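Local coordinates for protein probable ribosomal RNA small subunit methyltransferase (Thermus thermophilus, PDB 3DMH) that methylates the N2 amino group of a guanine in 16S ribosomal RNA, using S-adenosylmethionine as the methyl donor, at residues 333-347 / 360-372. Numbering follows the deposited sequence.
Sequences GGVFFLVSNPFLKYE and LKVAEYKVLFAEK. With GMP (guanosine), chain E.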
ATOM      1  N   GLY A 333      -6.908 -25.262  16.534  1.00 23.77           N
ATOM      2  CA  GLY A 333      -7.828 -24.580  17.443  1.00 23.70           C
ATOM      3  C   GLY A 333      -7.883 -23.077  17.208  1.00 23.41           C
ATOM      4  O   GLY A 333      -8.748 -22.387  17.761  1.00 24.46           O
ATOM      5  N   GLY A 334      -6.963 -22.564  16.399  1.00 23.03           N
ATOM      6  CA  GLY A 334      -6.948 -21.132  16.067  1.00 22.37           C
ATOM      7  C   GLY A 334      -8.139 -20.702  15.229  1.00 22.25           C
ATOM      8  O   GLY A 334      -8.790 -21.525  14.571  1.00 22.51           O
ATOM      9  N   VAL A 335      -8.440 -19.408  15.260  1.00 21.23           N
ATOM     10  CA  VAL A 335      -9.615 -18.895  14.558  1.00 21.13           C
ATOM     11  C   VAL A 335      -9.295 -17.742  13.610  1.00 20.95           C
ATOM     12  O   VAL A 335      -8.337 -16.988  13.819  1.00 21.05           O
ATOM     13  CB  VAL A 335     -10.739 -18.506  15.543  1.00 20.53           C
ATOM     14  CG1 VAL A 335     -11.258 -19.733  16.285  1.00 21.33           C
ATOM     15  CG2 VAL A 335     -10.281 -17.436  16.536  1.00 21.15           C
ATOM     16  N   PHE A 336     -10.114 -17.631  12.566  1.00 20.34           N
ATOM     17  CA  PHE A 336      -9.927 -16.645  11.497  1.00 20.20           C
ATOM     18  C   PHE A 336     -11.206 -15.843  11.314  1.00 19.95           C
ATOM     19  O   PHE A 336     -12.300 -16.423  11.211  1.00 20.81           O
ATOM     20  CB  PHE A 336      -9.604 -17.398  10.213  1.00 19.93           C
ATOM     21  CG  PHE A 336      -9.396 -16.526   9.000  1.00 20.04           C
ATOM     22  CD1 PHE A 336      -8.596 -15.383   9.069  1.00 18.97           C
ATOM     23  CD2 PHE A 336      -9.967 -16.879   7.782  1.00 20.81           C
ATOM     24  CE1 PHE A 336      -8.360 -14.590   7.933  1.00 20.69           C
ATOM     25  CE2 PHE A 336      -9.753 -16.105   6.632  1.00 19.79           C
ATOM     26  CZ  PHE A 336      -8.942 -14.960   6.702  1.00 20.57           C
ATOM     27  N   PHE A 337     -11.071 -14.516  11.264  1.00 19.39           N
ATOM     28  CA  PHE A 337     -12.194 -13.617  10.993  1.00 19.17           C
ATOM     29  C   PHE A 337     -11.862 -12.772   9.770  1.00 19.31           C
ATOM     30  O   PHE A 337     -10.790 -12.157   9.728  1.00 19.58           O
ATOM     31  CB  PHE A 337     -12.428 -12.636  12.154  1.00 19.74           C
ATOM     32  CG  PHE A 337     -12.874 -13.280  13.421  1.00 18.72           C
ATOM     33  CD1 PHE A 337     -14.221 -13.305  13.779  1.00 18.37           C
ATOM     34  CD2 PHE A 337     -11.944 -13.867  14.276  1.00 19.91           C
ATOM     35  CE1 PHE A 337     -14.622 -13.909  14.966  1.00 19.23           C
ATOM     36  CE2 PHE A 337     -12.334 -14.455  15.456  1.00 20.24           C
ATOM     37  CZ  PHE A 337     -13.684 -14.482  15.811  1.00 20.74           C
ATOM     38  N   LEU A 338     -12.778 -12.722   8.802  1.00 19.00           N
ATOM     39  CA  LEU A 338     -12.582 -11.921   7.589  1.00 19.09           C
ATOM     40  C   LEU A 338     -13.838 -11.115   7.300  1.00 19.13           C
ATOM     41  O   LEU A 338     -14.945 -11.634   7.429  1.00 19.45           O
ATOM     42  CB  LEU A 338     -12.277 -12.853   6.413  1.00 19.22           C
ATOM     43  CG  LEU A 338     -12.146 -12.238   5.015  1.00 20.44           C
ATOM     44  CD1 LEU A 338     -11.181 -13.027   4.127  1.00 21.45           C
ATOM     45  CD2 LEU A 338     -13.527 -12.170   4.368  1.00 21.60           C
ATOM     46  N   VAL A 339     -13.684  -9.855   6.905  1.00 19.40           N
ATOM     47  CA  VAL A 339     -14.862  -9.044   6.579  1.00 18.94           C
ATOM     48  C   VAL A 339     -14.754  -8.539   5.145  1.00 19.08           C
ATOM     49  O   VAL A 339     -13.668  -8.137   4.702  1.00 19.32           O
ATOM     50  CB  VAL A 339     -15.078  -7.900   7.608  1.00 18.80           C
ATOM     51  CG1 VAL A 339     -13.916  -6.901   7.605  1.00 18.88           C
ATOM     52  CG2 VAL A 339     -16.412  -7.176   7.370  1.00 19.44           C
ATOM     53  N   SER A 340     -15.879  -8.577   4.415  1.00 18.88           N
ATOM     54  CA  SER A 340     -15.878  -8.110   3.039  1.00 19.47           C
ATOM     55  C   SER A 340     -17.253  -7.650   2.566  1.00 19.21           C
ATOM     56  O   SER A 340     -18.246  -7.790   3.269  1.00 19.49           O
ATOM     57  CB  SER A 340     -15.377  -9.203   2.099  1.00 20.93           C
ATOM     58  OG  SER A 340     -16.372 -10.155   1.825  1.00 22.79           O
ATOM     59  N   ASN A 341     -17.286  -7.102   1.360  1.00 19.40           N
ATOM     60  CA  ASN A 341     -18.546  -6.836   0.674  1.00 19.97           C
ATOM     61  C   ASN A 341     -19.345  -8.146   0.604  1.00 20.03           C
ATOM     62  O   ASN A 341     -18.763  -9.207   0.398  1.00 20.42           O
ATOM     63  CB  ASN A 341     -18.264  -6.302  -0.731  1.00 20.78           C
ATOM     64  CG  ASN A 341     -19.521  -6.078  -1.531  1.00 23.53           C
ATOM     65  OD1 ASN A 341     -20.061  -7.009  -2.148  1.00 27.20           O
ATOM     66  ND2 ASN A 341     -20.018  -4.837  -1.521  1.00 26.64           N
ATOM     67  N   PRO A 342     -20.676  -8.083   0.786  1.00 20.06           N
ATOM     68  CA  PRO A 342     -21.485  -9.309   0.820  1.00 20.04           C
ATOM     69  C   PRO A 342     -21.391 -10.232  -0.408  1.00 20.32           C
ATOM     70  O   PRO A 342     -21.684 -11.426  -0.288  1.00 21.27           O
ATOM     71  CB  PRO A 342     -22.918  -8.773   0.979  1.00 20.88           C
ATOM     72  CG  PRO A 342     -22.721  -7.479   1.709  1.00 20.78           C
ATOM     73  CD  PRO A 342     -21.509  -6.888   1.033  1.00 20.02           C
ATOM     74  N   PHE A 343     -21.007  -9.703  -1.569  1.00 20.45           N
ATOM     75  CA  PHE A 343     -21.049 -10.505  -2.795  1.00 20.39           C
ATOM     76  C   PHE A 343     -19.673 -10.932  -3.331  1.00 21.48           C
ATOM     77  O   PHE A 343     -19.574 -11.416  -4.466  1.00 22.81           O
ATOM     78  CB  PHE A 343     -21.875  -9.836  -3.895  1.00 21.01           C
ATOM     79  CG  PHE A 343     -22.445 -10.815  -4.884  1.00 20.19           C
ATOM     80  CD1 PHE A 343     -23.336 -11.801  -4.469  1.00 20.18           C
ATOM     81  CD2 PHE A 343     -22.071 -10.770  -6.229  1.00 19.89           C
ATOM     82  CE1 PHE A 343     -23.856 -12.722  -5.378  1.00 17.56           C
ATOM     83  CE2 PHE A 343     -22.587 -11.682  -7.150  1.00 19.53           C
ATOM     84  CZ  PHE A 343     -23.496 -12.656  -6.727  1.00 20.51           C
ATOM     85  N   LEU A 344     -18.624 -10.752  -2.530  1.00 21.46           N
ATOM     86  CA  LEU A 344     -17.320 -11.312  -2.890  1.00 21.40           C
ATOM     87  C   LEU A 344     -17.258 -12.782  -2.475  1.00 21.23           C
ATOM     88  O   LEU A 344     -17.649 -13.150  -1.361  1.00 21.30           O
ATOM     89  CB  LEU A 344     -16.156 -10.495  -2.312  1.00 21.85           C
ATOM     90  CG  LEU A 344     -15.967  -9.094  -2.905  1.00 22.61           C
ATOM     91  CD1 LEU A 344     -14.920  -8.327  -2.105  1.00 23.03           C
ATOM     92  CD2 LEU A 344     -15.580  -9.173  -4.389  1.00 22.75           C
ATOM     93  N   LYS A 345     -16.758 -13.612  -3.379  1.00 20.83           N
ATOM     94  CA  LYS A 345     -16.884 -15.056  -3.256  1.00 21.54           C
ATOM     95  C   LYS A 345     -15.824 -15.699  -2.350  1.00 21.97           C
ATOM     96  O   LYS A 345     -15.086 -16.588  -2.767  1.00 22.58           O
ATOM     97  CB  LYS A 345     -16.923 -15.689  -4.653  1.00 21.82           C
ATOM     98  CG  LYS A 345     -18.046 -15.138  -5.512  1.00 22.89           C
ATOM     99  CD  LYS A 345     -17.986 -15.674  -6.930  1.00 26.58           C
ATOM    100  CE  LYS A 345     -19.001 -14.971  -7.811  1.00 27.50           C
ATOM    101  NZ  LYS A 345     -18.882 -15.394  -9.241  1.00 29.94           N
ATOM    102  N   TYR A 346     -15.772 -15.263  -1.096  1.00 22.55           N
ATOM    103  CA  TYR A 346     -14.795 -15.814  -0.135  1.00 22.62           C
ATOM    104  C   TYR A 346     -15.171 -17.196   0.380  1.00 23.40           C
ATOM    105  O   TYR A 346     -14.304 -17.970   0.771  1.00 23.41           O
ATOM    106  CB  TYR A 346     -14.610 -14.871   1.050  1.00 22.53           C
ATOM    107  CG  TYR A 346     -13.732 -13.691   0.739  1.00 21.52           C
ATOM    108  CD1 TYR A 346     -12.347 -13.819   0.717  1.00 23.24           C
ATOM    109  CD2 TYR A 346     -14.284 -12.443   0.480  1.00 22.46           C
ATOM    110  CE1 TYR A 346     -11.544 -12.724   0.424  1.00 22.61           C
ATOM    111  CE2 TYR A 346     -13.489 -11.342   0.178  1.00 22.27           C
ATOM    112  CZ  TYR A 346     -12.122 -11.493   0.161  1.00 23.03           C
ATOM    113  OH  TYR A 346     -11.342 -10.384  -0.126  1.00 25.56           O
ATOM    114  N   GLU A 347     -16.463 -17.496   0.374  1.00 23.71           N
ATOM    115  CA  GLU A 347     -16.973 -18.747   0.924  1.00 24.16           C
ATOM    116  C   GLU A 347     -16.243 -19.975   0.380  1.00 24.95           C
ATOM    117  O   GLU A 347     -15.739 -20.770   1.175  1.00 25.28           O
ATOM    118  CB  GLU A 347     -18.483 -18.863   0.702  1.00 24.04           C
ATOM    119  CG  GLU A 347     -19.293 -17.896   1.543  1.00 22.39           C
ATOM    120  CD  GLU A 347     -19.450 -16.520   0.922  1.00 21.75           C
ATOM    121  OE1 GLU A 347     -18.908 -16.263  -0.176  1.00 21.18           O
ATOM    122  OE2 GLU A 347     -20.143 -15.694   1.543  1.00 21.51           O
ATOM    123  N   LEU A 360     -20.978 -14.934  10.385  1.00 21.42           N
ATOM    124  CA  LEU A 360     -21.354 -14.349  11.675  1.00 22.24           C
ATOM    125  C   LEU A 360     -22.209 -13.098  11.530  1.00 22.15           C
ATOM    126  O   LEU A 360     -22.997 -12.773  12.415  1.00 23.07           O
ATOM    127  CB  LEU A 360     -20.105 -14.032  12.509  1.00 22.24           C
ATOM    128  CG  LEU A 360     -19.058 -15.143  12.667  1.00 23.01           C
ATOM    129  CD1 LEU A 360     -17.917 -14.679  13.538  1.00 23.87           C
ATOM    130  CD2 LEU A 360     -19.680 -16.414  13.252  1.00 23.88           C
ATOM    131  N   LYS A 361     -22.033 -12.391  10.416  1.00 22.50           N
ATOM    132  CA  LYS A 361     -22.786 -11.176  10.131  1.00 22.50           C
ATOM    133  C   LYS A 361     -22.998 -11.099   8.629  1.00 22.75           C
ATOM    134  O   LYS A 361     -22.090 -11.432   7.864  1.00 21.45           O
ATOM    135  CB  LYS A 361     -22.004  -9.924  10.556  1.00 23.41           C
ATOM    136  CG  LYS A 361     -21.582  -9.843  12.024  1.00 24.90           C
ATOM    137  CD  LYS A 361     -22.726  -9.408  12.923  1.00 27.37           C
ATOM    138  CE  LYS A 361     -22.320  -9.495  14.382  1.00 28.07           C
ATOM    139  NZ  LYS A 361     -23.419  -9.040  15.265  1.00 27.81           N
ATOM    140  N   VAL A 362     -24.187 -10.666   8.204  1.00 22.93           N
ATOM    141  CA  VAL A 362     -24.348 -10.209   6.825  1.00 24.05           C
ATOM    142  C   VAL A 362     -25.388  -9.092   6.690  1.00 24.20           C
ATOM    143  O   VAL A 362     -26.604  -9.300   6.837  1.00 24.77           O
ATOM    144  CB  VAL A 362     -24.526 -11.368   5.793  1.00 24.02           C
ATOM    145  CG1 VAL A 362     -25.864 -12.071   5.950  1.00 24.55           C
ATOM    146  CG2 VAL A 362     -24.286 -10.859   4.344  1.00 24.77           C
ATOM    147  N   ALA A 363     -24.878  -7.891   6.450  1.00 24.65           N
ATOM    148  CA  ALA A 363     -25.723  -6.742   6.164  1.00 25.06           C
ATOM    149  C   ALA A 363     -24.988  -5.853   5.165  1.00 24.80           C
ATOM    150  O   ALA A 363     -24.886  -6.216   3.996  1.00 24.82           O
ATOM    151  CB  ALA A 363     -26.086  -5.989   7.446  1.00 25.24           C
ATOM    152  N   GLU A 364     -24.464  -4.708   5.599  1.00 25.13           N
ATOM    153  CA  GLU A 364     -23.718  -3.865   4.670  1.00 25.68           C
ATOM    154  C   GLU A 364     -22.442  -4.596   4.262  1.00 23.91           C
ATOM    155  O   GLU A 364     -21.971  -4.458   3.134  1.00 23.45           O
ATOM    156  CB  GLU A 364     -23.383  -2.490   5.257  1.00 25.77           C
ATOM    157  CG  GLU A 364     -22.940  -1.484   4.174  1.00 28.85           C
ATOM    158  CD  GLU A 364     -22.664  -0.065   4.685  1.00 29.61           C
ATOM    159  OE1 GLU A 364     -22.243   0.112   5.858  1.00 34.72           O
ATOM    160  OE2 GLU A 364     -22.853   0.880   3.882  1.00 34.06           O
ATOM    161  N   TYR A 365     -21.908  -5.373   5.201  1.00 23.31           N
ATOM    162  CA  TYR A 365     -20.760  -6.248   4.958  1.00 22.24           C
ATOM    163  C   TYR A 365     -21.042  -7.622   5.536  1.00 21.56           C
ATOM    164  O   TYR A 365     -22.001  -7.813   6.297  1.00 20.35           O
ATOM    165  CB  TYR A 365     -19.483  -5.687   5.600  1.00 22.94           C
ATOM    166  CG  TYR A 365     -19.250  -4.251   5.243  1.00 24.22           C
ATOM    167  CD1 TYR A 365     -18.514  -3.905   4.106  1.00 25.17           C
ATOM    168  CD2 TYR A 365     -19.798  -3.235   6.018  1.00 25.52           C
ATOM    169  CE1 TYR A 365     -18.338  -2.566   3.764  1.00 26.78           C
ATOM    170  CE2 TYR A 365     -19.619  -1.915   5.692  1.00 26.26           C
ATOM    171  CZ  TYR A 365     -18.897  -1.585   4.571  1.00 25.16           C
ATOM    172  OH  TYR A 365     -18.725  -0.260   4.279  1.00 26.75           O
ATOM    173  N   LYS A 366     -20.226  -8.591   5.149  1.00 20.86           N
ATOM    174  CA  LYS A 366     -20.278  -9.902   5.779  1.00 20.99           C
ATOM    175  C   LYS A 366     -19.002 -10.226   6.539  1.00 20.59           C
ATOM    176  O   LYS A 366     -17.899  -9.893   6.100  1.00 19.66           O
ATOM    177  CB  LYS A 366     -20.632 -11.014   4.776  1.00 21.91           C
ATOM    178  CG  LYS A 366     -19.600 -11.307   3.739  1.00 22.40           C
ATOM    179  CD  LYS A 366     -20.098 -12.383   2.804  1.00 21.98           C
ATOM    180  CE  LYS A 366     -19.130 -12.555   1.646  1.00 22.01           C
ATOM    181  NZ  LYS A 366     -19.794 -13.220   0.489  1.00 20.12           N
ATOM    182  N   VAL A 367     -19.189 -10.845   7.699  1.00 19.40           N
ATOM    183  CA  VAL A 367     -18.083 -11.349   8.493  1.00 20.39           C
ATOM    184  C   VAL A 367     -18.120 -12.864   8.425  1.00 19.98           C
ATOM    185  O   VAL A 367     -19.101 -13.511   8.844  1.00 20.05           O
ATOM    186  CB  VAL A 367     -18.137 -10.868   9.960  1.00 20.15           C
ATOM    187  CG1 VAL A 367     -16.945 -11.410  10.739  1.00 21.06           C
ATOM    188  CG2 VAL A 367     -18.175  -9.336  10.026  1.00 21.08           C
ATOM    189  N   LEU A 368     -17.055 -13.420   7.858  1.00 19.80           N
ATOM    190  CA  LEU A 368     -16.887 -14.861   7.795  1.00 19.99           C
ATOM    191  C   LEU A 368     -15.911 -15.320   8.868  1.00 20.96           C
ATOM    192  O   LEU A 368     -15.027 -14.562   9.289  1.00 20.54           O
ATOM    193  CB  LEU A 368     -16.410 -15.291   6.405  1.00 20.43           C
ATOM    194  CG  LEU A 368     -17.340 -14.916   5.239  1.00 20.59           C
ATOM    195  CD1 LEU A 368     -16.739 -15.363   3.917  1.00 21.76           C
ATOM    196  CD2 LEU A 368     -18.742 -15.484   5.399  1.00 22.13           C
ATOM    197  N   PHE A 369     -16.086 -16.571   9.290  1.00 20.86           N
ATOM    198  CA  PHE A 369     -15.312 -17.154  10.377  1.00 21.34           C
ATOM    199  C   PHE A 369     -14.899 -18.561   9.991  1.00 21.86           C
ATOM    200  O   PHE A 369     -15.646 -19.277   9.321  1.00 22.12           O
ATOM    201  CB  PHE A 369     -16.182 -17.185  11.648  1.00 21.22           C
ATOM    202  CG  PHE A 369     -15.591 -17.983  12.795  1.00 20.80           C
ATOM    203  CD1 PHE A 369     -14.769 -17.374  13.736  1.00 22.44           C
ATOM    204  CD2 PHE A 369     -15.893 -19.341  12.946  1.00 23.57           C
ATOM    205  CE1 PHE A 369     -14.226 -18.106  14.804  1.00 22.20           C
ATOM    206  CE2 PHE A 369     -15.363 -20.087  14.017  1.00 22.88           C
ATOM    207  CZ  PHE A 369     -14.528 -19.467  14.946  1.00 22.77           C
ATOM    208  N   ALA A 370     -13.699 -18.952  10.409  1.00 21.90           N
ATOM    209  CA  ALA A 370     -13.261 -20.336  10.265  1.00 22.67           C
ATOM    210  C   ALA A 370     -12.355 -20.728  11.420  1.00 23.03           C
ATOM    211  O   ALA A 370     -11.669 -19.887  12.012  1.00 23.27           O
ATOM    212  CB  ALA A 370     -12.558 -20.539   8.940  1.00 22.41           C
ATOM    213  N   GLU A 371     -12.358 -22.019  11.735  1.00 24.57           N
ATOM    214  CA  GLU A 371     -11.505 -22.555  12.781  1.00 25.93           C
ATOM    215  C   GLU A 371     -10.527 -23.550  12.172  1.00 26.20           C
ATOM    216  O   GLU A 371     -10.927 -24.407  11.373  1.00 26.12           O
ATOM    217  CB  GLU A 371     -12.344 -23.242  13.871  1.00 25.84           C
ATOM    218  CG  GLU A 371     -11.515 -23.729  15.061  1.00 26.98           C
ATOM    219  CD  GLU A 371     -12.331 -24.441  16.122  1.00 27.19           C
ATOM    220  OE1 GLU A 371     -13.462 -23.996  16.413  1.00 29.75           O
ATOM    221  OE2 GLU A 371     -11.831 -25.447  16.674  1.00 30.10           O
ATOM    222  N   LYS A 372      -9.257 -23.433  12.557  1.00 26.84           N
ATOM    223  CA  LYS A 372      -8.225 -24.372  12.125  1.00 28.09           C
ATOM    224  C   LYS A 372      -8.445 -25.732  12.781  1.00 29.24           C
ATOM    225  O   LYS A 372      -8.489 -25.837  14.008  1.00 29.31           O
ATOM    226  CB  LYS A 372      -6.835 -23.837  12.479  1.00 27.95           C
ATOM    227  CG  LYS A 372      -5.666 -24.707  12.009  1.00 28.62           C
ATOM    228  CD  LYS A 372      -5.396 -24.577  10.517  1.00 29.35           C
ATOM    229  CE  LYS A 372      -4.150 -25.356  10.134  1.00 29.43           C
ATOM    230  NZ  LYS A 372      -3.846 -25.284   8.678  1.00 30.57           N
TER
HETATM  231  C4' GMP E 385     -18.934   1.009   0.946  1.00 35.04           C
HETATM  232  O4' GMP E 385     -18.197  -0.200   1.170  1.00 34.35           O
HETATM  233  C3' GMP E 385     -18.106   1.839  -0.021  1.00 35.10           C
HETATM  234  O3' GMP E 385     -17.355   2.781   0.755  1.00 37.19           O
HETATM  235  C2' GMP E 385     -17.161   0.832  -0.653  1.00 33.44           C
HETATM  236  O2' GMP E 385     -15.931   1.440  -1.047  1.00 35.73           O
HETATM  237  C1' GMP E 385     -16.943  -0.153   0.483  1.00 30.01           C
HETATM  238  N9  GMP E 385     -16.613  -1.537   0.083  1.00 28.75           N
HETATM  239  C8  GMP E 385     -16.998  -2.205  -1.017  1.00 27.39           C
HETATM  240  N7  GMP E 385     -16.509  -3.473  -1.022  1.00 28.28           N
HETATM  241  C5  GMP E 385     -15.806  -3.637   0.121  1.00 27.09           C
HETATM  242  C6  GMP E 385     -15.020  -4.724   0.763  1.00 27.64           C
HETATM  243  O6  GMP E 385     -14.907  -5.843   0.220  1.00 26.21           O
HETATM  244  N1  GMP E 385     -14.439  -4.458   1.947  1.00 26.73           N
HETATM  245  C2  GMP E 385     -14.542  -3.256   2.568  1.00 27.53           C
HETATM  246  N2  GMP E 385     -13.938  -3.033   3.759  1.00 26.43           N
HETATM  247  N3  GMP E 385     -15.246  -2.217   2.037  1.00 26.36           N
HETATM  248  C4  GMP E 385     -15.882  -2.358   0.847  1.00 27.70           C
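Phe369 turns its edge onto one face of the Phe337 ring in a T-shaped pair, planes at 68°, with Phe369 CD1 3.7 Å from Phe337 CE1. Leu360 CD1 reaches Phe337 obliquely, and Val335 CG1 packs on Phe369 CZ. Toward the guanosine, the Tyr365 ring receives Ser340 O at its edge, in plane, and with CE1 and OH borders the nucleoside near O4'. Backbone hydrogen bonds run from Gly334-Lys372 to Ser340-Lys366, where antiparallel strand 366-371 lies between 334-340 and edge strand 358-362, the 3-2-1-4-5-7-6 order of Rossmann-like methyltransferases. On the face of Leu338 and Leu368, Lys366 CG lies between backbone N and carbonyl carbon (chi1 68°), the chain beyond extended. Lys366 NZ meets Glu347 OE2 on its syn lone pair (2.7 Å, a salt bridge), Pro342 O from above the carbonyl plane (2.7 Å) and Leu344 O (2.8 Å). A methionine in place of Lys366 would probably leave Glu347 without its charge partner and free the type I turn Asn341-Leu344 to shift. In that turn Asn341 OD1 accepts from Phe343 N, an Asx turn, and Asn341 N donates to guanosine O6 (2.9 Å). The buried ammonium thus ties the turn holding O6 to the sheet and helix 346-354.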